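Local atomic coordinates of galactose mutarotase related enzyme (Lactobacillus acidophilus, PDB entry 3DCD), a protein that probably binds carbohydrate and may act as a sugar isomerase of the aldose 1-epimerase (galactose mutarotase) family, though its exact substrate is not established. Residues Y160-R171 against R184-L195. Numbering follows the deposited sequence.
Sequences YFDMHPSVTRVR and RSLAPTDSLIAL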
ATOM      1  N   TYR A 160       2.435  13.344  12.721  1.00 15.52           N
ATOM      2  CA  TYR A 160       1.036  12.978  12.815  1.00 15.87           C
ATOM      3  C   TYR A 160       0.509  12.734  11.420  1.00 16.28           C
ATOM      4  O   TYR A 160       1.144  13.130  10.435  1.00 15.96           O
ATOM      5  CB  TYR A 160       0.236  14.095  13.513  1.00 15.62           C
ATOM      6  CG  TYR A 160       0.285  15.451  12.831  1.00 16.31           C
ATOM      7  CD1 TYR A 160       1.230  16.410  13.200  1.00 16.94           C
ATOM      8  CD2 TYR A 160      -0.648  15.788  11.841  1.00 17.26           C
ATOM      9  CE1 TYR A 160       1.261  17.686  12.573  1.00 18.39           C
ATOM     10  CE2 TYR A 160      -0.628  17.054  11.213  1.00 18.63           C
ATOM     11  CZ  TYR A 160       0.325  17.985  11.576  1.00 19.12           C
ATOM     12  OH  TYR A 160       0.321  19.222  10.950  1.00 19.06           O
ATOM     13  N   PHE A 161      -0.644  12.081  11.349  1.00 16.53           N
ATOM     14  CA  PHE A 161      -1.400  12.018  10.096  1.00 18.08           C
ATOM     15  C   PHE A 161      -2.746  12.706  10.243  1.00 19.24           C
ATOM     16  O   PHE A 161      -3.322  12.789  11.338  1.00 18.13           O
ATOM     17  CB  PHE A 161      -1.503  10.595   9.508  1.00 17.87           C
ATOM     18  CG  PHE A 161      -2.344   9.631  10.319  1.00 18.94           C
ATOM     19  CD1 PHE A 161      -3.677   9.418   9.999  1.00 20.67           C
ATOM     20  CD2 PHE A 161      -1.787   8.923  11.389  1.00 20.58           C
ATOM     21  CE1 PHE A 161      -4.454   8.525  10.720  1.00 21.00           C
ATOM     22  CE2 PHE A 161      -2.556   8.031  12.132  1.00 18.96           C
ATOM     23  CZ  PHE A 161      -3.897   7.831  11.794  1.00 19.58           C
ATOM     24  N   ASP A 162      -3.193  13.253   9.126  1.00 20.79           N
ATOM     25  CA  ASP A 162      -4.393  14.031   9.061  1.00 23.43           C
ATOM     26  C   ASP A 162      -5.137  13.615   7.804  1.00 24.61           C
ATOM     27  O   ASP A 162      -4.576  13.593   6.718  1.00 24.64           O
ATOM     28  CB  ASP A 162      -4.040  15.515   8.994  1.00 24.37           C
ATOM     29  CG  ASP A 162      -5.167  16.394   9.451  1.00 28.06           C
ATOM     30  OD1 ASP A 162      -6.135  15.880  10.064  1.00 32.23           O
ATOM     31  OD2 ASP A 162      -5.095  17.612   9.204  1.00 33.51           O
HETATM   32  N   MSE A 163      -6.407  13.284   7.949  1.00 25.31           N
HETATM   33  CA  MSE A 163      -7.170  12.828   6.805  1.00 28.25           C
HETATM   34  C   MSE A 163      -8.133  13.898   6.315  1.00 26.48           C
HETATM   35  O   MSE A 163      -8.788  14.581   7.111  1.00 26.31           O
HETATM   36  CB  MSE A 163      -7.894  11.541   7.153  1.00 27.57           C
HETATM   37  CG  MSE A 163      -6.954  10.500   7.711  1.00 28.93           C
HETATM   38 SE   MSE A 163      -7.858   8.808   8.033  1.00 39.95          SE
HETATM   39  CE  MSE A 163      -8.457   8.523   6.237  1.00 32.94           C
ATOM     40  N   HIS A 164      -8.181  14.073   5.001  1.00 25.53           N
ATOM     41  CA  HIS A 164      -9.130  14.986   4.386  1.00 25.01           C
ATOM     42  C   HIS A 164     -10.017  14.178   3.427  1.00 23.63           C
ATOM     43  O   HIS A 164      -9.528  13.256   2.785  1.00 22.09           O
ATOM     44  CB  HIS A 164      -8.376  16.104   3.665  1.00 25.75           C
ATOM     45  CG  HIS A 164      -7.453  16.878   4.562  1.00 30.67           C
ATOM     46  ND1 HIS A 164      -6.140  16.508   4.784  1.00 34.44           N
ATOM     47  CD2 HIS A 164      -7.664  17.986   5.313  1.00 34.69           C
ATOM     48  CE1 HIS A 164      -5.579  17.363   5.620  1.00 36.20           C
ATOM     49  NE2 HIS A 164      -6.482  18.271   5.955  1.00 38.10           N
ATOM     50  N   PRO A 165     -11.336  14.467   3.379  1.00 23.07           N
ATOM     51  CA  PRO A 165     -12.102  15.441   4.190  1.00 22.14           C
ATOM     52  C   PRO A 165     -12.018  15.100   5.669  1.00 21.57           C
ATOM     53  O   PRO A 165     -11.805  13.935   6.010  1.00 21.05           O
ATOM     54  CB  PRO A 165     -13.550  15.231   3.720  1.00 22.02           C
ATOM     55  CG  PRO A 165     -13.451  14.552   2.402  1.00 23.94           C
ATOM     56  CD  PRO A 165     -12.199  13.728   2.445  1.00 22.55           C
ATOM     57  N   SER A 166     -12.190  16.106   6.528  1.00 20.79           N
ATOM     58  CA  SER A 166     -12.060  15.935   7.972  1.00 20.89           C
ATOM     59  C   SER A 166     -13.386  15.455   8.515  1.00 20.18           C
ATOM     60  O   SER A 166     -14.220  16.257   8.972  1.00 20.23           O
ATOM     61  CB  SER A 166     -11.684  17.254   8.654  1.00 21.37           C
ATOM     62  OG  SER A 166     -10.337  17.618   8.347  1.00 24.41           O
ATOM     63  N   VAL A 167     -13.584  14.145   8.460  1.00 19.18           N
ATOM     64  CA  VAL A 167     -14.806  13.545   8.969  1.00 18.71           C
ATOM     65  C   VAL A 167     -14.440  12.328   9.771  1.00 18.58           C
ATOM     66  O   VAL A 167     -13.419  11.682   9.490  1.00 18.71           O
ATOM     67  CB  VAL A 167     -15.791  13.160   7.851  1.00 18.89           C
ATOM     68  CG1 VAL A 167     -16.271  14.427   7.107  1.00 20.17           C
ATOM     69  CG2 VAL A 167     -15.182  12.147   6.873  1.00 19.31           C
ATOM     70  N   THR A 168     -15.265  12.017  10.772  1.00 18.25           N
ATOM     71  CA  THR A 168     -15.100  10.797  11.545  1.00 19.70           C
ATOM     72  C   THR A 168     -15.409   9.599  10.643  1.00 18.95           C
ATOM     73  O   THR A 168     -16.377   9.623   9.863  1.00 19.52           O
ATOM     74  CB  THR A 168     -16.003  10.842  12.792  1.00 19.68           C
ATOM     75  OG1 THR A 168     -15.507  11.865  13.672  1.00 22.67           O
ATOM     76  CG2 THR A 168     -15.906   9.555  13.554  1.00 25.13           C
ATOM     77  N   ARG A 169     -14.571   8.569  10.726  1.00 18.83           N
ATOM     78  CA  ARG A 169     -14.670   7.402   9.874  1.00 17.87           C
ATOM     79  C   ARG A 169     -14.674   6.128  10.707  1.00 18.24           C
ATOM     80  O   ARG A 169     -14.144   6.098  11.825  1.00 17.78           O
ATOM     81  CB  ARG A 169     -13.483   7.350   8.893  1.00 18.65           C
ATOM     82  CG  ARG A 169     -13.514   8.386   7.764  1.00 17.73           C
ATOM     83  CD  ARG A 169     -12.138   8.419   7.072  1.00 17.96           C
ATOM     84  NE  ARG A 169     -12.057   9.355   5.941  1.00 17.64           N
ATOM     85  CZ  ARG A 169     -11.719  10.640   6.028  1.00 17.93           C
ATOM     86  NH1 ARG A 169     -11.469  11.212   7.205  1.00 16.39           N
ATOM     87  NH2 ARG A 169     -11.641  11.371   4.919  1.00 18.05           N
ATOM     88  N   VAL A 170     -15.236   5.059  10.152  1.00 17.51           N
ATOM     89  CA  VAL A 170     -15.311   3.794  10.882  1.00 17.50           C
ATOM     90  C   VAL A 170     -13.937   3.135  10.857  1.00 17.54           C
ATOM     91  O   VAL A 170     -13.343   2.989   9.782  1.00 17.85           O
ATOM     92  CB  VAL A 170     -16.352   2.843  10.263  1.00 17.63           C
ATOM     93  CG1 VAL A 170     -16.379   1.509  11.008  1.00 18.04           C
ATOM     94  CG2 VAL A 170     -17.745   3.491  10.288  1.00 18.20           C
ATOM     95  N   ARG A 171     -13.420   2.785  12.035  1.00 17.08           N
ATOM     96  CA  ARG A 171     -12.196   1.976  12.126  1.00 17.70           C
ATOM     97  C   ARG A 171     -12.581   0.513  12.261  1.00 17.43           C
ATOM     98  O   ARG A 171     -13.494   0.176  13.031  1.00 17.72           O
ATOM     99  CB  ARG A 171     -11.369   2.360  13.362  1.00 18.43           C
ATOM    100  CG  ARG A 171     -10.049   1.572  13.488  1.00 19.96           C
ATOM    101  CD  ARG A 171      -9.448   1.717  14.873  1.00 24.01           C
ATOM    102  NE  ARG A 171      -8.485   0.642  15.156  1.00 26.95           N
ATOM    103  CZ  ARG A 171      -7.712   0.620  16.234  1.00 27.95           C
ATOM    104  NH1 ARG A 171      -7.796   1.603  17.125  1.00 29.57           N
ATOM    105  NH2 ARG A 171      -6.857  -0.368  16.420  1.00 28.82           N
ATOM    106  N   ARG A 184     -16.076  -2.680  15.070  1.00 19.21           N
ATOM    107  CA  ARG A 184     -15.997  -1.483  14.228  1.00 18.50           C
ATOM    108  C   ARG A 184     -16.601  -0.327  15.010  1.00 19.30           C
ATOM    109  O   ARG A 184     -17.607  -0.509  15.724  1.00 18.73           O
ATOM    110  CB  ARG A 184     -16.785  -1.676  12.946  1.00 18.55           C
ATOM    111  CG  ARG A 184     -16.028  -2.429  11.864  1.00 17.35           C
ATOM    112  CD  ARG A 184     -16.975  -2.881  10.761  1.00 19.27           C
ATOM    113  NE  ARG A 184     -17.511  -1.777   9.958  1.00 20.11           N
ATOM    114  CZ  ARG A 184     -18.796  -1.400   9.930  1.00 21.90           C
ATOM    115  NH1 ARG A 184     -19.710  -2.027  10.675  1.00 18.96           N
ATOM    116  NH2 ARG A 184     -19.168  -0.392   9.152  1.00 21.93           N
ATOM    117  N   SER A 185     -15.984   0.847  14.919  1.00 19.30           N
ATOM    118  CA  SER A 185     -16.466   2.013  15.663  1.00 19.65           C
ATOM    119  C   SER A 185     -16.057   3.271  14.925  1.00 19.24           C
ATOM    120  O   SER A 185     -15.060   3.250  14.203  1.00 19.27           O
ATOM    121  CB  SER A 185     -15.893   2.023  17.083  1.00 20.28           C
ATOM    122  OG  SER A 185     -14.489   2.248  17.067  1.00 23.16           O
ATOM    123  N   LEU A 186     -16.810   4.364  15.109  1.00 18.53           N
ATOM    124  CA  LEU A 186     -16.424   5.656  14.528  1.00 18.50           C
ATOM    125  C   LEU A 186     -15.190   6.195  15.232  1.00 18.82           C
ATOM    126  O   LEU A 186     -15.144   6.250  16.477  1.00 19.13           O
ATOM    127  CB  LEU A 186     -17.574   6.681  14.610  1.00 18.62           C
ATOM    128  CG  LEU A 186     -18.659   6.564  13.522  1.00 20.32           C
ATOM    129  CD1 LEU A 186     -19.880   7.418  13.855  1.00 21.29           C
ATOM    130  CD2 LEU A 186     -18.150   6.956  12.135  1.00 19.50           C
ATOM    131  N   ALA A 187     -14.200   6.598  14.443  1.00 17.78           N
ATOM    132  CA  ALA A 187     -12.903   7.033  14.979  1.00 18.15           C
ATOM    133  C   ALA A 187     -12.661   8.529  14.739  1.00 18.02           C
ATOM    134  O   ALA A 187     -13.186   9.082  13.770  1.00 17.19           O
ATOM    135  CB  ALA A 187     -11.773   6.207  14.347  1.00 17.64           C
ATOM    136  N   PRO A 188     -11.832   9.179  15.589  1.00 18.27           N
ATOM    137  CA  PRO A 188     -11.666  10.641  15.500  1.00 17.94           C
ATOM    138  C   PRO A 188     -10.742  11.092  14.356  1.00 17.84           C
ATOM    139  O   PRO A 188      -9.748  11.807  14.592  1.00 17.82           O
ATOM    140  CB  PRO A 188     -11.102  11.021  16.875  1.00 17.95           C
ATOM    141  CG  PRO A 188     -10.347   9.771  17.330  1.00 19.33           C
ATOM    142  CD  PRO A 188     -11.046   8.589  16.694  1.00 18.99           C
ATOM    143  N   THR A 189     -11.105  10.710  13.127  1.00 17.22           N
ATOM    144  CA  THR A 189     -10.326  11.040  11.945  1.00 16.92           C
ATOM    145  C   THR A 189     -10.745  12.394  11.385  1.00 17.84           C
ATOM    146  O   THR A 189     -10.359  12.761  10.268  1.00 17.71           O
ATOM    147  CB  THR A 189     -10.441   9.968  10.859  1.00 17.04           C
ATOM    148  OG1 THR A 189     -11.814   9.718  10.566  1.00 17.18           O
ATOM    149  CG2 THR A 189      -9.781   8.673  11.308  1.00 16.57           C
ATOM    150  N   ASP A 190     -11.525  13.143  12.160  1.00 17.10           N
ATOM    151  CA  ASP A 190     -11.868  14.507  11.744  1.00 18.71           C
ATOM    152  C   ASP A 190     -10.856  15.526  12.249  1.00 18.43           C
ATOM    153  O   ASP A 190     -11.051  16.733  12.079  1.00 18.35           O
ATOM    154  CB  ASP A 190     -13.294  14.892  12.168  1.00 19.07           C
ATOM    155  CG  ASP A 190     -13.517  14.803  13.654  1.00 21.08           C
ATOM    156  OD1 ASP A 190     -12.782  14.077  14.355  1.00 22.77           O
ATOM    157  OD2 ASP A 190     -14.473  15.459  14.119  1.00 23.44           O
ATOM    158  N   SER A 191      -9.790  15.037  12.886  1.00 18.72           N
ATOM    159  CA  SER A 191      -8.629  15.863  13.207  1.00 18.65           C
ATOM    160  C   SER A 191      -7.383  14.989  13.253  1.00 18.09           C
ATOM    161  O   SER A 191      -7.477  13.777  13.085  1.00 17.46           O
ATOM    162  CB  SER A 191      -8.832  16.659  14.502  1.00 19.74           C
ATOM    163  OG  SER A 191      -8.828  15.825  15.655  1.00 22.63           O
ATOM    164  N   LEU A 192      -6.219  15.601  13.466  1.00 17.29           N
ATOM    165  CA  LEU A 192      -4.947  14.877  13.371  1.00 17.57           C
ATOM    166  C   LEU A 192      -4.830  13.768  14.413  1.00 16.91           C
ATOM    167  O   LEU A 192      -5.412  13.846  15.508  1.00 15.80           O
ATOM    168  CB  LEU A 192      -3.749  15.841  13.479  1.00 17.01           C
ATOM    169  CG  LEU A 192      -3.414  16.438  14.860  1.00 16.73           C
ATOM    170  CD1 LEU A 192      -2.465  15.543  15.684  1.00 17.36           C
ATOM    171  CD2 LEU A 192      -2.803  17.800  14.669  1.00 19.94           C
ATOM    172  N   ILE A 193      -4.073  12.739  14.060  1.00 16.52           N
ATOM    173  CA  ILE A 193      -3.728  11.677  15.017  1.00 16.49           C
ATOM    174  C   ILE A 193      -2.200  11.594  15.075  1.00 15.84           C
ATOM    175  O   ILE A 193      -1.567  11.359  14.055  1.00 15.83           O
ATOM    176  CB  ILE A 193      -4.340  10.327  14.565  1.00 16.15           C
ATOM    177  CG1 ILE A 193      -5.875  10.395  14.634  1.00 16.09           C
ATOM    178  CG2 ILE A 193      -3.788   9.163  15.391  1.00 16.78           C
ATOM    179  CD1 ILE A 193      -6.575   9.272  13.874  1.00 15.15           C
ATOM    180  N   ALA A 194      -1.615  11.801  16.254  1.00 15.71           N
ATOM    181  CA  ALA A 194      -0.139  11.786  16.392  1.00 15.22           C
ATOM    182  C   ALA A 194       0.419  10.372  16.368  1.00 15.68           C
ATOM    183  O   ALA A 194      -0.239   9.416  16.802  1.00 15.51           O
ATOM    184  CB  ALA A 194       0.285  12.499  17.658  1.00 15.29           C
ATOM    185  N   LEU A 195       1.629  10.229  15.837  1.00 14.85           N
ATOM    186  CA  LEU A 195       2.281   8.928  15.800  1.00 15.02           C
ATOM    187  C   LEU A 195       3.005   8.679  17.117  1.00 15.02           C
ATOM    188  O   LEU A 195       3.352   9.613  17.846  1.00 14.45           O
ATOM    189  CB  LEU A 195       3.260   8.827  14.614  1.00 15.17           C
ATOM    190  CG  LEU A 195       2.674   9.017  13.207  1.00 16.72           C
ATOM    191  CD1 LEU A 195       3.791   8.868  12.170  1.00 17.14           C
ATOM    192  CD2 LEU A 195       1.566   7.987  12.952  1.00 14.61           C
TER
HETATM  193  O   HOH W   1      -7.333  12.476  10.580  1.00 28.23           O
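Phe-161 and Ile-193 form a hydrogen-bonded antiparallel pair at the margin of the large beta-sheet of this galactose mutarotase-like fold, where strand 193-194 is outermost; strand 169-171 pairs antiparallel with 185-187 in a separate small sheet. The Phe-161 and Ile-193 side chains lie side by side, pointing the same way, with Ile-193 CB 4.0 Å from the Phe-161 ring centroid in a CH-pi contact over one face, while Leu-195 CD2 meets the ring edge in plane. On the face that carries Tyr-160 and Ala-194, Leu-192 from the preceding loop crosses Tyr-160 at about a right angle and sets CD2 over the middle of its ring, 11° off the normal; the phenol OH bonds to Asp-221. Between the two paired regions Thr-189, in the type I turn 188-191, points toward segment 160-171. Its OG1, held between backbone N and carbonyl carbon (chi1 53°), donates to a lone pair of Val-167 O at 2.8 Å, whereas CG2 lies 3.8 Å from Met-163 SE. The Arg-169 guanidinium is sandwiched between Met-163 CE and Val-167 CG2, and its NH1 and NH2 both donate to Pro-165 O, just after the cis His-164–Pro-165 peptide. A water accepts from Met-163 N and donates to Thr-189 O and Ser-191 O.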